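PDB 6C46: dTDP-4-dehydrorhamnose 3,5-epimerase from Elizabethkingia anophelis NUHP1, which probably epimerises the 3' and 5' positions of dTDP-4-dehydro-6-deoxy-D-glucose, giving dTDP-4-dehydro-L-rhamnose on the route to dTDP-L-rhamnose. Local coordinates for residues Q78-S83 against Y140-F145; L69-G74 against G124-F129. All blocks are in the same frame, centred on the assembly; numbering follows the deposited sequence.

Interaction 1 (Q78-S83 against Y140-F145)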
ATOM      1  N   GLN A  78      10.712   9.234 -10.827  1.00 12.35           N
ATOM      2  CA  GLN A  78       9.724   8.715  -9.890  1.00 13.41           C
ATOM      3  C   GLN A  78      10.196   8.958  -8.471  1.00 16.85           C
ATOM      4  O   GLN A  78      11.241   8.430  -8.087  1.00 17.32           O
ATOM      5  CB  GLN A  78       9.526   7.219 -10.073  1.00 13.53           C
ATOM      6  CG  GLN A  78       8.954   6.804 -11.421  1.00 15.27           C
ATOM      7  CD  GLN A  78       8.991   5.308 -11.621  1.00 19.05           C
ATOM      8  OE1 GLN A  78      10.041   4.681 -11.478  1.00 16.94           O
ATOM      9  NE2 GLN A  78       7.850   4.724 -12.004  1.00 16.16           N
ATOM     10  N   ALA A  79       9.423   9.728  -7.693  1.00 11.31           N
ATOM     11  CA  ALA A  79       9.575   9.661  -6.247  1.00 10.63           C
ATOM     12  C   ALA A  79       9.016   8.331  -5.766  1.00 17.67           C
ATOM     13  O   ALA A  79       8.037   7.829  -6.328  1.00 16.54           O
ATOM     14  CB  ALA A  79       8.846  10.828  -5.558  1.00 15.33           C
ATOM     15  N   LYS A  80       9.650   7.749  -4.735  1.00 13.36           N
ATOM     16  CA  LYS A  80       9.310   6.417  -4.248  1.00 16.28           C
ATOM     17  C   LYS A  80       9.069   6.460  -2.747  1.00 19.15           C
ATOM     18  O   LYS A  80       9.861   7.048  -2.010  1.00 19.51           O
ATOM     19  CB  LYS A  80      10.418   5.410  -4.579  1.00 12.97           C
ATOM     20  CG  LYS A  80      10.606   5.222  -6.097  1.00 17.52           C
ATOM     21  CD  LYS A  80      11.945   4.565  -6.460  1.00 19.52           C
ATOM     22  CE  LYS A  80      12.144   4.510  -7.987  1.00 26.21           C
ATOM     23  NZ  LYS A  80      13.582   4.167  -8.379  1.00 22.41           N
ATOM     24  N   LEU A  81       7.973   5.845  -2.302  1.00 14.51           N
ATOM     25  CA  LEU A  81       7.682   5.660  -0.882  1.00 13.36           C
ATOM     26  C   LEU A  81       7.739   4.166  -0.638  1.00 18.52           C
ATOM     27  O   LEU A  81       6.884   3.425  -1.132  1.00 16.34           O
ATOM     28  CB  LEU A  81       6.308   6.218  -0.519  1.00 13.21           C
ATOM     29  CG  LEU A  81       5.945   6.166   0.961  1.00 15.70           C
ATOM     30  CD1 LEU A  81       6.906   6.999   1.805  1.00 12.97           C
ATOM     31  CD2 LEU A  81       4.508   6.671   1.093  1.00 25.24           C
ATOM     32  N   VAL A  82       8.753   3.715   0.086  1.00 12.37           N
ATOM     33  CA  VAL A  82       9.048   2.294   0.115  1.00 12.31           C
ATOM     34  C   VAL A  82       8.937   1.765   1.534  1.00 17.46           C
ATOM     35  O   VAL A  82       9.157   2.484   2.516  1.00 17.74           O
ATOM     36  CB  VAL A  82      10.447   2.009  -0.490  1.00 18.77           C
ATOM     37  CG1 VAL A  82      10.551   2.580  -1.896  1.00 16.27           C
ATOM     38  CG2 VAL A  82      11.532   2.645   0.337  1.00 17.12           C
ATOM     39  N   SER A  83       8.567   0.491   1.641  1.00 15.77           N
ATOM     40  CA  SER A  83       8.497  -0.160   2.941  1.00 20.94           C
ATOM     41  C   SER A  83       8.602  -1.656   2.730  1.00 21.83           C
ATOM     42  O   SER A  83       8.568  -2.154   1.607  1.00 15.64           O
ATOM     43  CB  SER A  83       7.208   0.202   3.695  1.00 18.91           C
ATOM     44  OG  SER A  83       6.049  -0.172   2.944  1.00 19.97           O
ATOM     45  N   TYR A 140       6.784  -0.642  -3.054  1.00 18.68           N
ATOM     46  CA  TYR A 140       7.172   0.716  -3.412  1.00 20.30           C
ATOM     47  C   TYR A 140       6.063   1.383  -4.207  1.00 22.44           C
ATOM     48  O   TYR A 140       5.550   0.814  -5.172  1.00 25.93           O
ATOM     49  CB  TYR A 140       8.515   0.773  -4.156  1.00 23.23           C
ATOM     50  CG  TYR A 140       8.713  -0.027  -5.417  1.00 26.26           C
ATOM     51  CD1 TYR A 140       8.817   0.621  -6.649  1.00 32.00           C
ATOM     52  CD2 TYR A 140       8.875  -1.409  -5.385  1.00 24.76           C
ATOM     53  CE1 TYR A 140       9.031  -0.078  -7.813  1.00 34.25           C
ATOM     54  CE2 TYR A 140       9.089  -2.120  -6.541  1.00 40.58           C
ATOM     55  CZ  TYR A 140       9.167  -1.449  -7.757  1.00 46.07           C
ATOM     56  OH  TYR A 140       9.382  -2.149  -8.917  1.00 49.56           O
ATOM     57  N   LYS A 141       5.664   2.558  -3.740  1.00 18.64           N
ATOM     58  CA  LYS A 141       4.707   3.426  -4.410  1.00 18.43           C
ATOM     59  C   LYS A 141       5.493   4.489  -5.155  1.00 22.85           C
ATOM     60  O   LYS A 141       6.457   5.047  -4.614  1.00 17.60           O
ATOM     61  CB  LYS A 141       3.767   4.094  -3.405  1.00 24.29           C
ATOM     62  CG  LYS A 141       3.177   3.153  -2.335  1.00 33.55           C
ATOM     63  CD  LYS A 141       2.040   3.817  -1.532  1.00 48.96           C
ATOM     64  CE  LYS A 141       0.793   4.103  -2.386  1.00 58.93           C
ATOM     65  NZ  LYS A 141      -0.373   4.703  -1.654  1.00 55.84           N
ATOM     66  N   CYS A 142       5.075   4.788  -6.379  1.00 13.91           N
ATOM     67  CA  CYS A 142       5.786   5.748  -7.214  1.00 14.33           C
ATOM     68  C   CYS A 142       4.864   6.897  -7.542  1.00 16.86           C
ATOM     69  O   CYS A 142       3.683   6.678  -7.821  1.00 12.72           O
ATOM     70  CB  CYS A 142       6.259   5.124  -8.509  1.00 16.92           C
ATOM     71  SG  CYS A 142       7.369   3.726  -8.249  1.00 25.67           S
ATOM     72  N   ASP A 143       5.426   8.110  -7.579  1.00 14.63           N
ATOM     73  CA  ASP A 143       4.654   9.294  -7.933  1.00 14.66           C
ATOM     74  C   ASP A 143       4.722   9.605  -9.429  1.00 16.43           C
ATOM     75  O   ASP A 143       4.340  10.698  -9.850  1.00 13.35           O
ATOM     76  CB  ASP A 143       5.078  10.486  -7.045  1.00 14.94           C
ATOM     77  CG  ASP A 143       6.250  11.299  -7.607  1.00 20.67           C
ATOM     78  OD1 ASP A 143       7.027  10.834  -8.466  1.00 15.36           O
ATOM     79  OD2 ASP A 143       6.406  12.450  -7.139  1.00 18.16           O
ATOM     80  N   ASN A 144       5.137   8.635 -10.251  1.00 14.20           N
ATOM     81  CA  ASN A 144       5.145   8.809 -11.695  1.00 15.40           C
ATOM     82  C   ASN A 144       5.109   7.425 -12.314  1.00 18.89           C
ATOM     83  O   ASN A 144       5.424   6.427 -11.657  1.00 16.62           O
ATOM     84  CB  ASN A 144       6.390   9.599 -12.145  1.00 17.81           C
ATOM     85  CG  ASN A 144       6.182  10.382 -13.423  1.00 23.49           C
ATOM     86  OD1 ASN A 144       5.220  10.169 -14.178  1.00 23.71           O
ATOM     87  ND2 ASN A 144       7.120  11.291 -13.696  1.00 21.40           N
ATOM     88  N   PHE A 145       4.769   7.377 -13.585  1.00 15.98           N
ATOM     89  CA  PHE A 145       4.521   6.098 -14.237  1.00 17.03           C
ATOM     90  C   PHE A 145       5.805   5.510 -14.824  1.00 19.55           C
ATOM     91  O   PHE A 145       6.781   6.216 -15.112  1.00 16.96           O
ATOM     92  CB  PHE A 145       3.452   6.278 -15.322  1.00 20.12           C
ATOM     93  CG  PHE A 145       2.117   6.725 -14.771  1.00 18.87           C
ATOM     94  CD1 PHE A 145       1.319   5.832 -14.062  1.00 20.86           C
ATOM     95  CD2 PHE A 145       1.678   8.030 -14.940  1.00 23.35           C
ATOM     96  CE1 PHE A 145       0.089   6.233 -13.523  1.00 18.30           C
ATOM     97  CE2 PHE A 145       0.458   8.453 -14.409  1.00 20.63           C
ATOM     98  CZ  PHE A 145      -0.343   7.540 -13.704  1.00 19.31           C
TER

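Interaction 2 (L69-G74 against G124-F129)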
ATOM      1  N   LEU A  69      21.517   0.350  -8.467  1.00 16.63           N
ATOM      2  CA  LEU A  69      20.739   1.516  -8.082  1.00 18.44           C
ATOM      3  C   LEU A  69      19.960   1.979  -9.301  1.00 14.11           C
ATOM      4  O   LEU A  69      20.553   2.112 -10.361  1.00 16.21           O
ATOM      5  CB  LEU A  69      21.673   2.628  -7.564  1.00 17.01           C
ATOM      6  CG  LEU A  69      22.425   2.226  -6.292  1.00 19.59           C
ATOM      7  CD1 LEU A  69      23.701   3.064  -6.123  1.00 16.21           C
ATOM      8  CD2 LEU A  69      21.485   2.368  -5.067  1.00 17.60           C
ATOM      9  N   HIS A  70      18.654   2.241  -9.161  1.00 14.96           N
ATOM     10  CA  HIS A  70      17.776   2.486 -10.305  1.00 14.44           C
ATOM     11  C   HIS A  70      17.095   3.843 -10.205  1.00 17.54           C
ATOM     12  O   HIS A  70      16.835   4.347  -9.107  1.00 15.51           O
ATOM     13  CB  HIS A  70      16.661   1.419 -10.397  1.00 18.55           C
ATOM     14  CG  HIS A  70      17.173   0.024 -10.573  1.00 22.97           C
ATOM     15  ND1 HIS A  70      16.496  -1.080 -10.102  1.00 24.07           N
ATOM     16  CD2 HIS A  70      18.283  -0.449 -11.188  1.00 25.60           C
ATOM     17  CE1 HIS A  70      17.169  -2.177 -10.413  1.00 24.29           C
ATOM     18  NE2 HIS A  70      18.259  -1.824 -11.073  1.00 24.60           N
ATOM     19  N   LEU A  71      16.733   4.384 -11.365  1.00 16.90           N
ATOM     20  CA  LEU A  71      16.000   5.645 -11.436  1.00 17.60           C
ATOM     21  C   LEU A  71      15.402   5.752 -12.831  1.00 16.95           C
ATOM     22  O   LEU A  71      15.751   4.988 -13.733  1.00 17.71           O
ATOM     23  CB  LEU A  71      16.918   6.845 -11.149  1.00 16.58           C
ATOM     24  CG  LEU A  71      18.010   6.830 -12.242  1.00 19.54           C
ATOM     25  CD1 LEU A  71      17.869   7.992 -13.216  1.00 19.43           C
ATOM     26  CD2 LEU A  71      19.416   6.760 -11.673  1.00 22.86           C
ATOM     27  N   GLN A  72      14.492   6.709 -13.002  1.00 15.28           N
ATOM     28  CA  GLN A  72      14.023   7.109 -14.323  1.00 17.12           C
ATOM     29  C   GLN A  72      14.428   8.562 -14.533  1.00 14.65           C
ATOM     30  O   GLN A  72      14.394   9.361 -13.589  1.00 13.16           O
ATOM     31  CB  GLN A  72      12.485   6.923 -14.469  1.00 15.89           C
ATOM     32  CG  GLN A  72      12.106   5.445 -14.568  1.00 13.83           C
ATOM     33  CD  GLN A  72      10.650   5.165 -14.904  1.00 16.08           C
ATOM     34  OE1 GLN A  72      10.300   4.024 -15.202  1.00 16.58           O
ATOM     35  NE2 GLN A  72       9.808   6.193 -14.901  1.00 12.84           N
ATOM     36  N   LYS A  73      14.850   8.887 -15.748  1.00 13.92           N
ATOM     37  CA  LYS A  73      15.434  10.198 -16.032  1.00 20.60           C
ATOM     38  C   LYS A  73      14.384  11.251 -16.370  1.00 24.19           C
ATOM     39  O   LYS A  73      13.322  10.950 -16.915  1.00 18.11           O
ATOM     40  CB  LYS A  73      16.415  10.113 -17.193  1.00 21.24           C
ATOM     41  CG  LYS A  73      17.670   9.305 -16.908  1.00 24.10           C
ATOM     42  CD  LYS A  73      18.542   9.274 -18.182  1.00 26.09           C
ATOM     43  CE  LYS A  73      19.483   8.071 -18.180  1.00 33.33           C
ATOM     44  NZ  LYS A  73      20.292   7.949 -19.438  1.00 37.55           N
ATOM     45  N   GLY A  74      14.718  12.503 -16.071  1.00 19.96           N
ATOM     46  CA  GLY A  74      13.980  13.637 -16.620  1.00 21.77           C
ATOM     47  C   GLY A  74      12.536  13.689 -16.151  1.00 20.68           C
ATOM     48  O   GLY A  74      12.222  13.454 -14.983  1.00 20.20           O
ATOM     49  N   GLY A 124      14.859  12.439  -8.690  1.00 14.91           N
ATOM     50  CA  GLY A 124      16.258  12.823  -8.845  1.00 16.82           C
ATOM     51  C   GLY A 124      17.218  11.997  -8.008  1.00 14.22           C
ATOM     52  O   GLY A 124      18.423  12.292  -7.980  1.00 19.61           O
ATOM     53  N   PHE A 125      16.719  11.002  -7.297  1.00 14.20           N
ATOM     54  CA  PHE A 125      17.528  10.083  -6.517  1.00 14.11           C
ATOM     55  C   PHE A 125      17.613   8.761  -7.249  1.00 20.65           C
ATOM     56  O   PHE A 125      16.755   8.438  -8.072  1.00 14.74           O
ATOM     57  CB  PHE A 125      16.905   9.815  -5.134  1.00 11.57           C
ATOM     58  CG  PHE A 125      17.131  10.918  -4.122  1.00 14.42           C
ATOM     59  CD1 PHE A 125      16.695  12.216  -4.367  1.00 14.21           C
ATOM     60  CD2 PHE A 125      17.772  10.639  -2.917  1.00 11.82           C
ATOM     61  CE1 PHE A 125      16.896  13.240  -3.409  1.00 14.71           C
ATOM     62  CE2 PHE A 125      17.972  11.646  -1.956  1.00 13.25           C
ATOM     63  CZ  PHE A 125      17.550  12.956  -2.221  1.00 11.55           C
ATOM     64  N   ALA A 126      18.647   7.988  -6.936  1.00 14.91           N
ATOM     65  CA  ALA A 126      18.666   6.576  -7.286  1.00 16.91           C
ATOM     66  C   ALA A 126      18.352   5.765  -6.045  1.00 17.73           C
ATOM     67  O   ALA A 126      18.582   6.213  -4.920  1.00 16.96           O
ATOM     68  CB  ALA A 126      20.016   6.140  -7.870  1.00 16.22           C
ATOM     69  N   HIS A 127      17.837   4.547  -6.255  1.00 14.30           N
ATOM     70  CA  HIS A 127      17.326   3.755  -5.150  1.00 17.04           C
ATOM     71  C   HIS A 127      17.669   2.284  -5.345  1.00 14.47           C
ATOM     72  O   HIS A 127      17.679   1.773  -6.470  1.00 16.46           O
ATOM     73  CB  HIS A 127      15.795   3.913  -5.019  1.00 15.48           C
ATOM     74  CG  HIS A 127      15.173   2.883  -4.127  1.00 18.72           C
ATOM     75  ND1 HIS A 127      14.491   1.787  -4.616  1.00 22.57           N
ATOM     76  CD2 HIS A 127      15.148   2.772  -2.778  1.00 21.36           C
ATOM     77  CE1 HIS A 127      14.086   1.035  -3.603  1.00 22.80           C
ATOM     78  NE2 HIS A 127      14.476   1.611  -2.476  1.00 24.51           N
ATOM     79  N   GLY A 128      17.907   1.595  -4.235  1.00 14.67           N
ATOM     80  CA  GLY A 128      18.099   0.153  -4.310  1.00 18.75           C
ATOM     81  C   GLY A 128      17.918  -0.471  -2.947  1.00 18.89           C
ATOM     82  O   GLY A 128      17.799   0.228  -1.942  1.00 19.33           O
ATOM     83  N   PHE A 129      17.908  -1.808  -2.913  1.00 16.07           N
ATOM     84  CA  PHE A 129      17.796  -2.477  -1.624  1.00 13.66           C
ATOM     85  C   PHE A 129      18.371  -3.880  -1.696  1.00 18.32           C
ATOM     86  O   PHE A 129      18.512  -4.456  -2.776  1.00 18.46           O
ATOM     87  CB  PHE A 129      16.351  -2.526  -1.136  1.00 12.70           C
ATOM     88  CG  PHE A 129      15.483  -3.518  -1.860  1.00 18.36           C
ATOM     89  CD1 PHE A 129      15.251  -4.772  -1.320  1.00 22.57           C
ATOM     90  CD2 PHE A 129      14.857  -3.178  -3.049  1.00 21.23           C
ATOM     91  CE1 PHE A 129      14.421  -5.686  -1.969  1.00 25.12           C
ATOM     92  CE2 PHE A 129      14.025  -4.082  -3.704  1.00 26.57           C
ATOM     93  CZ  PHE A 129      13.808  -5.340  -3.165  1.00 23.58           C
TER
HETATM   94  O   HOH W   1      14.676   6.446  -7.771  1.00 25.43           O

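Interaction 1 (Q78-S83 against Y140-F145)
Two neighbouring antiparallel strands of the cupin (RmlC-type) β-sandwich, 80-86 and 135-142, pair here, where strand 80-86 begins and strand 135-142 ends. L81 and K141 form the hydrogen-bonded pair: L81 N reaches K141 O at 2.9 Å, in the carbonyl plane, and K141 N answers L81 O at 3.0 Å along an almost straight bond. K80-C142 and V82-Y140 are the flanking non-hydrogen-bonded pairs. The side chains of K80, V82, Y140 and C142 share one face; Y140 is the predicted proton donor. On that face V82 CG1 touches Y140 CB at 3.5 Å, while the Y140 ring, its CG between backbone N and carbonyl carbon (chi1 56°), stands away from the partner strand. K141 and L81 occupy the opposite face. There the K141 chain, bent at chi3, carries NZ to a salt bridge with D56 of the second subunit. Beyond the strand pairing D143 binds A79 twice. Its N donates to A79 O at 2.9 Å, and its OD1, met from above the carboxylate plane, accepts A79 N at 2.7 Å; OD1 also makes a salt bridge with R123, so the carboxylate is probably ionised. The Q78 chain, extended beyond CG, crosses N144 at about a right angle, and its NE2 donates to N144 O at 3.0 Å from 48° above that carbonyl's plane.

Interaction 2 (L69-G74 against G124-F129)
L69, A126 and H127 lose the most surface where strand 66-72 runs antiparallel to strand 125-131 in the five-stranded sheet of the cupin fold. The strand segments cross at 139°, and H70 with H127 makes the one bridged pair between them. H70 N donates to H127 O at 2.9 Å, from above the carbonyl plane, and H127 N returns a bond of 3.0 Å to a lone pair of H70 O. A126 CB is the apolar point of contact, meeting L69 CB at 3.9 Å and L71 CD2 at the same distance, so the methyl touches a leucine on each side of H70. L69, with CG anti to its carbonyl carbon (chi1 -64°), lays CD2 against the backbone at G128 N, 3.8 Å away. G128 has no side chain here, and the leucine methyl packs directly on its backbone. Past the bridged pair a water lies 2.9 Å from F125 O and 3.3 Å from H70 O, between carbonyls of the two strands. The histidine side chains project from the same face, with H70 ND1 and H127 ND1 6.5 Å apart. H127 NE2 is hydrogen-bonded to D91 OD1 and H70 NE2 to D178 OD1. H70 is the predicted proton acceptor; the main-chain bonds fix its backbone, while the D178 carboxylate probably helps orient its ring and could raise its basicity, consistent with a role as a base.

In the fold
Interactions 1 and 2 lie in the two sheets of the sandwich, their centres about 10 Å apart, and their histidine- and tyrosine-bearing faces look toward each other. Strand 66-72 leads into 80-86 and 125-131 into 135-142, so each chain connection passes from one contact to the other. K80 joins them: its NZ packs 3.3 Å from H70 O and 4.0 Å from H127 CB. At the end of strand 66-72, Q72 NE2 probably donates to F145 O, at 3.0 Å. The predicted acid Y140 of interaction 1 is about 6 Å, side chain to side chain, from H127 of interaction 2, and the side chain of K80 is about 5 Å from that of the predicted base H70, consistent with one shared active-site pocket.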